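PDB 4QPW: glycosyl hydrolase family 10 from Bacteroides intestinalis DSM 17393, which binds xylo-oligosaccharides such as xylohexaose through this carbohydrate-binding module and, as a whole enzyme, probably hydrolyses xylan. Local coordinates for residues A[5-10]-A[58-63]; A[24-30]-A[43-49]; A[76-82]-A[128-133]. All coordinates share one frame. Residue numbers count along the deposited sequence, not the author numbering.

Interaction 1: A[5-10]-A[58-63]; sequences DYEIDY and TADNLP
Tyr6, Pro63 and Thr58 give up the most surface where segment 5-10, mostly extended strand, runs past the irregular loop 58-63, their end-to-end directions 159° apart. No backbone ladder joins them; the CA atoms stand 6.9 Å apart at Tyr6-Leu62 and 6.7 Å at Ile8-Ala59, so side chains fill the gap. Tyr6, with chi1 t (173°), reaches across with its ring. Leu62 CD2 sits squarely over one face, 3.7 Å from the ring centroid and 4° off the normal, a CH-pi contact, while Tyr6 OH accepts a hydrogen bond from Asp60 N (3.2 Å) and shares a water with Asn61 OD1. Pro63 packs its CD against Tyr6 CB at 3.7 Å; its O and Asp5 OD1 are bridged by a second water, while Asp5 OD2 is hydrogen-bonded to His141. At the far end Tyr10, chi1 m, donates from OH to Thr58 O (2.7 Å), and Ile8 CG2 lies 3.4 Å from that same carbonyl oxygen. Thr58 OG1 turns elsewhere, to Thr123. Asp5 and Tyr6 both face Ile139 of strand 130-141, forming a classic beta bulge. An edge strand of one sheet thus closes over the loop leaving strand 54-57 of the other, typical of the beta-sandwich of carbohydrate-binding modules.

Interaction 2: A[24-30]-A[43-49]; sequences EVKETTT and KTSVAAS
Two strands of an antiparallel sheet meet here at one end of the beta-sandwich, and beyond their last bridge the chains diverge into loops tied by side chains and water. Glu24, in a short 3-10 turn with chi1 and chi2 t, extends its carboxylate to Ser49: OE1 accepts from Ser49 N (2.8 Å) and OE2 from Ser49 OG (2.6 Å). Val25 lays CG1 4.1 Å from Ala48 CB, with Ile54 of the opposing sheet also against it. The chain then bends through Lys26 and Glu27, and Thr29 OG1 closes the bend by donating to Val25 O (2.8 Å). Thr28 (phi/psi -111/10) takes Ser45 N on its carbonyl O at 3.1 Å; water bonded to both Thr28 OG1 and Thr29 OG1 also reaches Val46 O. From Thr29 the backbone is extended. Thr29 and Thr44 form a non-hydrogen-bonded pair, CA-CA 4.5 Å, their side chains on the face turned to Ile54; Thr44 OG1 bonds to Phe128 O. Thr30 and Lys43 make the hydrogen-bonded pair, CA-CA 5.2 Å, on the other, exposed face. Their bonds are evenly matched: Thr30 N to Lys43 O and Lys43 N to Thr30 O are both 2.9 Å.

Interaction 3: A[76-82]-A[128-133]; sequences VRGSAEG and FVGTIQ
Arg77 lays its extended side chain (chi1 p, then t throughout) alongside that of Gln133, and its guanidinium grips the amide oxygen in a fork: NE to Gln133 OE1 is 2.7 Å and NH2 to the same OE1 2.9 Å. In Gln133 (chi1 m, chi2 t) NE2 is hydrogen-bonded to Glu41, consistent with the amide oxygen facing Arg77. The backbones form an antiparallel ladder, the axes of strands 76-78 and 130-133 coming within 4.7 Å, 167° apart in direction. Arg77-Gln133 is the hydrogen-bonded pair (Arg77 N to Gln133 O 3.0 Å, Gln133 N to Arg77 O 2.8 Å); Gly78-Ile132 follows as a non-hydrogen-bonded pair, CA-CA 4.4 Å. Ser79 ends the ladder: its N donates to Thr131 O (2.8 Å), and its OG, chi1 p, accepts from Thr131 N (2.9 Å), standing in for a main-chain carbonyl as the chain turns off. At phi/psi 141/-150 a CB on Gly130 would jam against Val129 O, which alone calls for glycine, and would also strike Ser79 OG. Phe128, chi1 t, fills the bend of 79-82, with CD1 3.9 Å from Gly82 CA, and meets Phe101 edge-to-face. On the buried face, Val76 CG1 touches Ile132 CG2 at 4.2 Å, both resting on Leu84 and Phe101 of the opposing sheet. Strand 130-141 thus lies between strands 69-78 and 39-44, while 79-82 carries the chain across to strand 82-89.

Overall arrangement
All three contacts reach the larger sheet of this carbohydrate-binding module, and strand 130-141 relates them: strands 3-9, 39-44 and 69-78 all pair with it. Interactions 2 and 3 lie close, centres about 13 Å apart, and touch where Thr44 OG1 meets Phe128 O at 2.7 Å and Thr44 N meets Gly130 O at 2.8 Å. Interaction 1 is on the opposite side of the chain's centre, about 26 Å from interaction 2 and about 21 Å from interaction 3, centre to centre. Along the sequence, interaction 2 falls between the two segments of interaction 1, and interaction 3 follows both. Together they build the sandwich whose other sheet supplies Glu20, Gln55, Met122 and Gln124 to the glycan pocket.

Interaction 1: A[5-10]-A[58-63]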
# COMPACT_ATOMS: atom_id res chain seq x y z
N ASP A 5 10.33 -12.00 5.20
CA ASP A 5 11.48 -11.09 5.33
C ASP A 5 11.12 -9.87 6.15
O ASP A 5 12.00 -9.36 6.93
CB ASP A 5 11.94 -10.63 3.92
CG ASP A 5 12.45 -11.71 3.11
OD1 ASP A 5 13.64 -12.08 3.40
OD2 ASP A 5 11.81 -12.25 2.25
N TYR A 6 9.92 -9.34 6.01
CA TYR A 6 9.48 -8.05 6.58
C TYR A 6 8.01 -8.09 6.80
O TYR A 6 7.25 -8.58 5.89
CB TYR A 6 9.84 -6.93 5.63
CG TYR A 6 9.35 -5.55 5.95
CD1 TYR A 6 8.07 -5.19 5.71
CD2 TYR A 6 10.19 -4.57 6.50
CE1 TYR A 6 7.58 -3.92 6.06
CE2 TYR A 6 9.73 -3.27 6.76
CZ TYR A 6 8.43 -2.97 6.56
OH TYR A 6 7.91 -1.71 6.81
N GLU A 7 7.52 -7.54 7.87
CA GLU A 7 6.07 -7.33 8.05
C GLU A 7 5.86 -6.01 8.75
O GLU A 7 6.55 -5.67 9.76
CB GLU A 7 5.48 -8.42 8.89
CG GLU A 7 4.09 -8.26 9.45
CD GLU A 7 3.91 -9.29 10.54
OE1 GLU A 7 3.50 -10.35 10.17
OE2 GLU A 7 4.26 -9.07 11.69
N ILE A 8 4.81 -5.33 8.41
CA ILE A 8 4.18 -4.18 9.26
C ILE A 8 2.74 -4.63 9.39
O ILE A 8 2.02 -4.92 8.37
CB ILE A 8 4.35 -2.84 8.61
CG1 ILE A 8 3.91 -1.68 9.50
CG2 ILE A 8 3.84 -2.65 7.20
CD1 ILE A 8 4.88 -1.42 10.65
N ASP A 9 2.23 -4.76 10.61
CA ASP A 9 0.93 -5.25 10.91
C ASP A 9 0.13 -4.14 11.60
O ASP A 9 0.31 -3.83 12.80
CB ASP A 9 1.00 -6.52 11.75
CG ASP A 9 -0.33 -7.02 12.15
OD1 ASP A 9 -1.38 -6.60 11.64
OD2 ASP A 9 -0.39 -7.97 13.03
N TYR A 10 -0.83 -3.52 10.91
CA TYR A 10 -1.60 -2.39 11.38
C TYR A 10 -2.68 -2.83 12.37
O TYR A 10 -3.31 -1.97 13.03
CB TYR A 10 -2.19 -1.58 10.28
CG TYR A 10 -1.12 -0.95 9.40
CD1 TYR A 10 -0.29 0.06 9.90
CD2 TYR A 10 -0.93 -1.35 8.11
CE1 TYR A 10 0.67 0.61 9.13
CE2 TYR A 10 0.07 -0.77 7.32
CZ TYR A 10 0.89 0.22 7.83
OH TYR A 10 1.84 0.83 7.07
N THR A 58 3.10 2.32 2.37
CA THR A 58 2.45 1.36 3.28
C THR A 58 3.43 0.46 3.97
O THR A 58 3.05 -0.29 4.92
CB THR A 58 1.38 0.56 2.53
OG1 THR A 58 1.97 -0.09 1.41
CG2 THR A 58 0.23 1.39 2.10
N ALA A 59 4.70 0.54 3.61
CA ALA A 59 5.84 -0.17 4.22
C ALA A 59 7.09 0.59 3.75
O ALA A 59 7.05 1.30 2.73
CB ALA A 59 5.91 -1.63 3.79
N ASP A 60 8.19 0.41 4.46
CA ASP A 60 9.43 1.16 4.16
C ASP A 60 10.59 0.38 4.72
O ASP A 60 10.42 -0.67 5.38
CB ASP A 60 9.29 2.55 4.88
CG ASP A 60 10.26 3.60 4.45
OD1 ASP A 60 11.02 3.40 3.56
OD2 ASP A 60 10.22 4.65 5.21
N ASN A 61 11.81 0.83 4.42
CA ASN A 61 13.01 0.21 5.00
C ASN A 61 13.08 -1.27 4.60
O ASN A 61 13.47 -2.13 5.41
CB ASN A 61 13.03 0.34 6.56
CG ASN A 61 12.54 1.70 7.07
OD1 ASN A 61 11.43 1.86 7.41
ND2 ASN A 61 13.45 2.69 6.98
N LEU A 62 12.75 -1.58 3.37
CA LEU A 62 12.60 -2.99 2.99
C LEU A 62 13.91 -3.71 2.89
O LEU A 62 14.90 -3.13 2.33
CB LEU A 62 11.81 -3.09 1.70
CG LEU A 62 10.40 -2.53 1.69
CD1 LEU A 62 9.81 -2.65 0.29
CD2 LEU A 62 9.52 -3.18 2.74
N PRO A 63 13.97 -4.98 3.22
CA PRO A 63 15.25 -5.75 3.21
C PRO A 63 15.37 -6.47 1.89
O PRO A 63 15.28 -7.83 1.92
CB PRO A 63 15.05 -6.75 4.31
CG PRO A 63 13.54 -7.08 4.21
CD PRO A 63 12.93 -5.71 3.95
O HOH W 1 15.45 -10.03 3.05
O HOH W 2 9.45 -0.04 8.28

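Interaction 2: A[24-30]-A[43-49]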
# COMPACT_ATOMS: atom_id res chain seq x y z
N GLU A 24 -5.03 19.65 -4.18
CA GLU A 24 -6.29 19.57 -4.86
C GLU A 24 -7.37 18.97 -4.02
O GLU A 24 -8.56 19.30 -4.14
CB GLU A 24 -6.15 18.77 -6.17
CG GLU A 24 -7.36 18.77 -7.07
CD GLU A 24 -7.28 17.78 -8.17
OE1 GLU A 24 -7.41 16.53 -7.91
OE2 GLU A 24 -6.80 18.05 -9.31
N VAL A 25 -7.05 17.91 -3.20
CA VAL A 25 -7.99 17.09 -2.50
C VAL A 25 -7.70 17.04 -1.02
O VAL A 25 -8.14 16.13 -0.29
CB VAL A 25 -8.17 15.67 -3.10
CG1 VAL A 25 -8.86 15.73 -4.45
CG2 VAL A 25 -6.85 14.96 -3.16
N LYS A 26 -7.01 18.04 -0.50
CA LYS A 26 -6.65 18.05 0.90
C LYS A 26 -7.78 18.05 1.83
O LYS A 26 -7.70 17.44 2.92
CB LYS A 26 -5.78 19.34 1.21
CG LYS A 26 -5.49 19.67 2.67
CD LYS A 26 -4.89 21.11 2.82
CE LYS A 26 -4.69 21.37 4.32
NZ LYS A 26 -3.81 22.57 4.46
N GLU A 27 -8.89 18.74 1.54
CA GLU A 27 -9.98 18.82 2.44
C GLU A 27 -10.82 17.58 2.60
O GLU A 27 -11.48 17.44 3.60
CB GLU A 27 -10.87 20.01 2.11
CG GLU A 27 -10.23 21.38 2.17
CD GLU A 27 -9.61 21.67 3.50
OE1 GLU A 27 -10.42 21.44 4.50
OE2 GLU A 27 -8.42 22.09 3.59
N THR A 28 -10.82 16.76 1.57
CA THR A 28 -11.74 15.67 1.44
C THR A 28 -11.05 14.27 1.58
O THR A 28 -11.69 13.26 1.31
CB THR A 28 -12.52 15.79 0.13
OG1 THR A 28 -11.63 16.02 -0.91
CG2 THR A 28 -13.53 16.96 0.21
N THR A 29 -9.79 14.27 2.00
CA THR A 29 -8.95 13.03 2.08
C THR A 29 -8.39 12.96 3.45
O THR A 29 -7.87 13.94 4.01
CB THR A 29 -7.87 13.14 1.06
OG1 THR A 29 -8.39 13.36 -0.26
CG2 THR A 29 -7.02 11.85 1.06
N THR A 30 -8.34 11.72 4.01
CA THR A 30 -7.62 11.45 5.23
C THR A 30 -6.85 10.15 5.10
O THR A 30 -7.31 9.19 4.48
CB THR A 30 -8.49 11.37 6.47
OG1 THR A 30 -9.42 10.47 6.36
CG2 THR A 30 -9.29 12.63 6.63
N LYS A 43 -9.38 7.52 3.33
CA LYS A 43 -10.77 7.89 3.05
C LYS A 43 -10.83 9.10 2.17
O LYS A 43 -10.18 10.11 2.44
CB LYS A 43 -11.49 8.19 4.31
CG LYS A 43 -11.85 7.08 5.13
CD LYS A 43 -12.95 7.53 6.12
CE LYS A 43 -14.05 8.23 5.35
NZ LYS A 43 -15.41 7.87 5.83
N THR A 44 -11.64 9.01 1.13
CA THR A 44 -11.78 10.07 0.11
C THR A 44 -13.24 10.27 -0.18
O THR A 44 -14.05 9.34 -0.25
CB THR A 44 -11.15 9.76 -1.15
OG1 THR A 44 -11.60 8.45 -1.57
CG2 THR A 44 -9.65 9.76 -1.06
N SER A 45 -13.65 11.57 -0.33
CA SER A 45 -15.04 11.87 -0.84
C SER A 45 -15.00 12.47 -2.16
O SER A 45 -16.11 12.59 -2.81
CB SER A 45 -15.83 12.68 0.18
OG SER A 45 -15.26 13.93 0.33
N VAL A 46 -13.89 12.86 -2.73
CA VAL A 46 -13.74 13.49 -4.05
C VAL A 46 -12.57 12.83 -4.76
O VAL A 46 -11.42 12.83 -4.22
CB VAL A 46 -13.51 15.05 -3.97
CG1 VAL A 46 -13.33 15.61 -5.36
CG2 VAL A 46 -14.65 15.72 -3.24
N ALA A 47 -12.73 12.32 -5.95
CA ALA A 47 -11.61 11.76 -6.72
C ALA A 47 -10.63 12.81 -7.06
O ALA A 47 -11.04 13.99 -7.48
CB ALA A 47 -12.12 11.11 -7.98
N ALA A 48 -9.36 12.59 -6.98
CA ALA A 48 -8.37 13.50 -7.47
C ALA A 48 -8.34 13.42 -9.01
O ALA A 48 -8.78 12.45 -9.60
CB ALA A 48 -6.97 13.12 -6.91
N SER A 49 -7.66 14.37 -9.63
CA SER A 49 -7.53 14.34 -11.12
C SER A 49 -6.52 13.38 -11.60
O SER A 49 -6.49 13.03 -12.81
CB SER A 49 -7.21 15.80 -11.62
OG SER A 49 -6.07 16.27 -11.05
O HOH W 3 -10.31 16.56 -8.08
O HOH W 4 -10.94 13.41 -1.62
O HOH W 5 -11.83 11.99 4.40

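Interaction 3: A[76-82]-A[128-133]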
# COMPACT_ATOMS: atom_id res chain seq x y z
N VAL A 76 -6.24 -6.17 2.08
CA VAL A 76 -6.91 -4.92 1.65
C VAL A 76 -8.39 -5.17 1.51
O VAL A 76 -8.81 -6.27 1.04
CB VAL A 76 -6.38 -4.43 0.32
CG1 VAL A 76 -6.99 -3.10 -0.12
CG2 VAL A 76 -4.89 -4.41 0.30
N ARG A 77 -9.20 -4.19 1.86
CA ARG A 77 -10.63 -4.16 1.43
C ARG A 77 -10.96 -2.69 1.17
O ARG A 77 -10.26 -1.73 1.60
CB ARG A 77 -11.53 -4.77 2.45
CG ARG A 77 -11.70 -4.05 3.65
CD ARG A 77 -12.79 -4.60 4.62
NE ARG A 77 -13.15 -3.79 5.71
CZ ARG A 77 -14.08 -4.00 6.70
NH1 ARG A 77 -14.86 -5.13 6.75
NH2 ARG A 77 -14.18 -3.07 7.67
N GLY A 78 -12.12 -2.48 0.54
CA GLY A 78 -12.66 -1.15 0.35
C GLY A 78 -14.13 -1.12 0.53
O GLY A 78 -14.83 -2.16 0.59
N SER A 79 -14.66 0.09 0.59
CA SER A 79 -16.12 0.28 0.71
C SER A 79 -16.80 -0.03 -0.57
O SER A 79 -18.07 -0.12 -0.55
CB SER A 79 -16.43 1.75 1.10
OG SER A 79 -15.81 2.65 0.27
N ALA A 80 -16.16 -0.13 -1.65
CA ALA A 80 -16.64 -0.53 -2.94
C ALA A 80 -15.50 -1.14 -3.72
O ALA A 80 -14.30 -1.04 -3.28
CB ALA A 80 -17.16 0.65 -3.75
N GLU A 81 -15.73 -1.85 -4.79
CA GLU A 81 -14.73 -2.33 -5.65
C GLU A 81 -13.84 -1.21 -6.18
O GLU A 81 -14.35 -0.13 -6.59
CB GLU A 81 -15.29 -3.14 -6.83
CG GLU A 81 -15.83 -4.47 -6.36
CD GLU A 81 -16.59 -5.29 -7.41
OE1 GLU A 81 -16.35 -5.14 -8.59
OE2 GLU A 81 -17.42 -6.11 -7.00
N GLY A 82 -12.52 -1.34 -6.21
CA GLY A 82 -11.62 -0.38 -6.76
C GLY A 82 -10.25 -0.93 -6.93
O GLY A 82 -10.03 -2.16 -6.72
N PHE A 128 -9.79 6.74 -6.55
CA PHE A 128 -10.78 6.03 -5.81
C PHE A 128 -11.52 6.86 -4.86
O PHE A 128 -10.89 7.57 -4.04
CB PHE A 128 -10.16 4.79 -5.06
CG PHE A 128 -11.17 3.98 -4.32
CD1 PHE A 128 -12.03 3.11 -4.99
CD2 PHE A 128 -11.37 4.11 -3.00
CE1 PHE A 128 -12.97 2.37 -4.28
CE2 PHE A 128 -12.26 3.34 -2.31
CZ PHE A 128 -13.13 2.52 -2.93
N VAL A 129 -12.86 6.83 -4.89
CA VAL A 129 -13.74 7.45 -3.98
C VAL A 129 -14.33 6.50 -2.98
O VAL A 129 -15.04 5.58 -3.39
CB VAL A 129 -14.88 8.28 -4.69
CG1 VAL A 129 -15.74 8.96 -3.67
CG2 VAL A 129 -14.26 9.22 -5.65
N GLY A 130 -14.07 6.64 -1.71
CA GLY A 130 -14.57 5.80 -0.67
C GLY A 130 -13.52 5.55 0.40
O GLY A 130 -12.67 6.41 0.67
N THR A 131 -13.61 4.39 1.02
CA THR A 131 -12.67 4.02 2.13
C THR A 131 -11.87 2.80 1.66
O THR A 131 -12.47 1.77 1.26
CB THR A 131 -13.42 3.70 3.36
OG1 THR A 131 -14.25 4.86 3.78
CG2 THR A 131 -12.52 3.38 4.56
N ILE A 132 -10.53 2.91 1.70
CA ILE A 132 -9.59 1.77 1.56
C ILE A 132 -9.05 1.46 2.92
O ILE A 132 -8.63 2.35 3.68
CB ILE A 132 -8.50 2.16 0.58
CG1 ILE A 132 -9.09 2.43 -0.80
CG2 ILE A 132 -7.43 1.06 0.58
CD1 ILE A 132 -8.07 3.00 -1.75
N GLN A 133 -9.04 0.18 3.29
CA GLN A 133 -8.44 -0.31 4.55
C GLN A 133 -7.37 -1.35 4.26
O GLN A 133 -7.56 -2.24 3.40
CB GLN A 133 -9.52 -0.88 5.41
CG GLN A 133 -10.56 0.20 5.84
CD GLN A 133 -11.64 -0.35 6.75
OE1 GLN A 133 -12.01 -1.52 6.64
NE2 GLN A 133 -12.07 0.43 7.66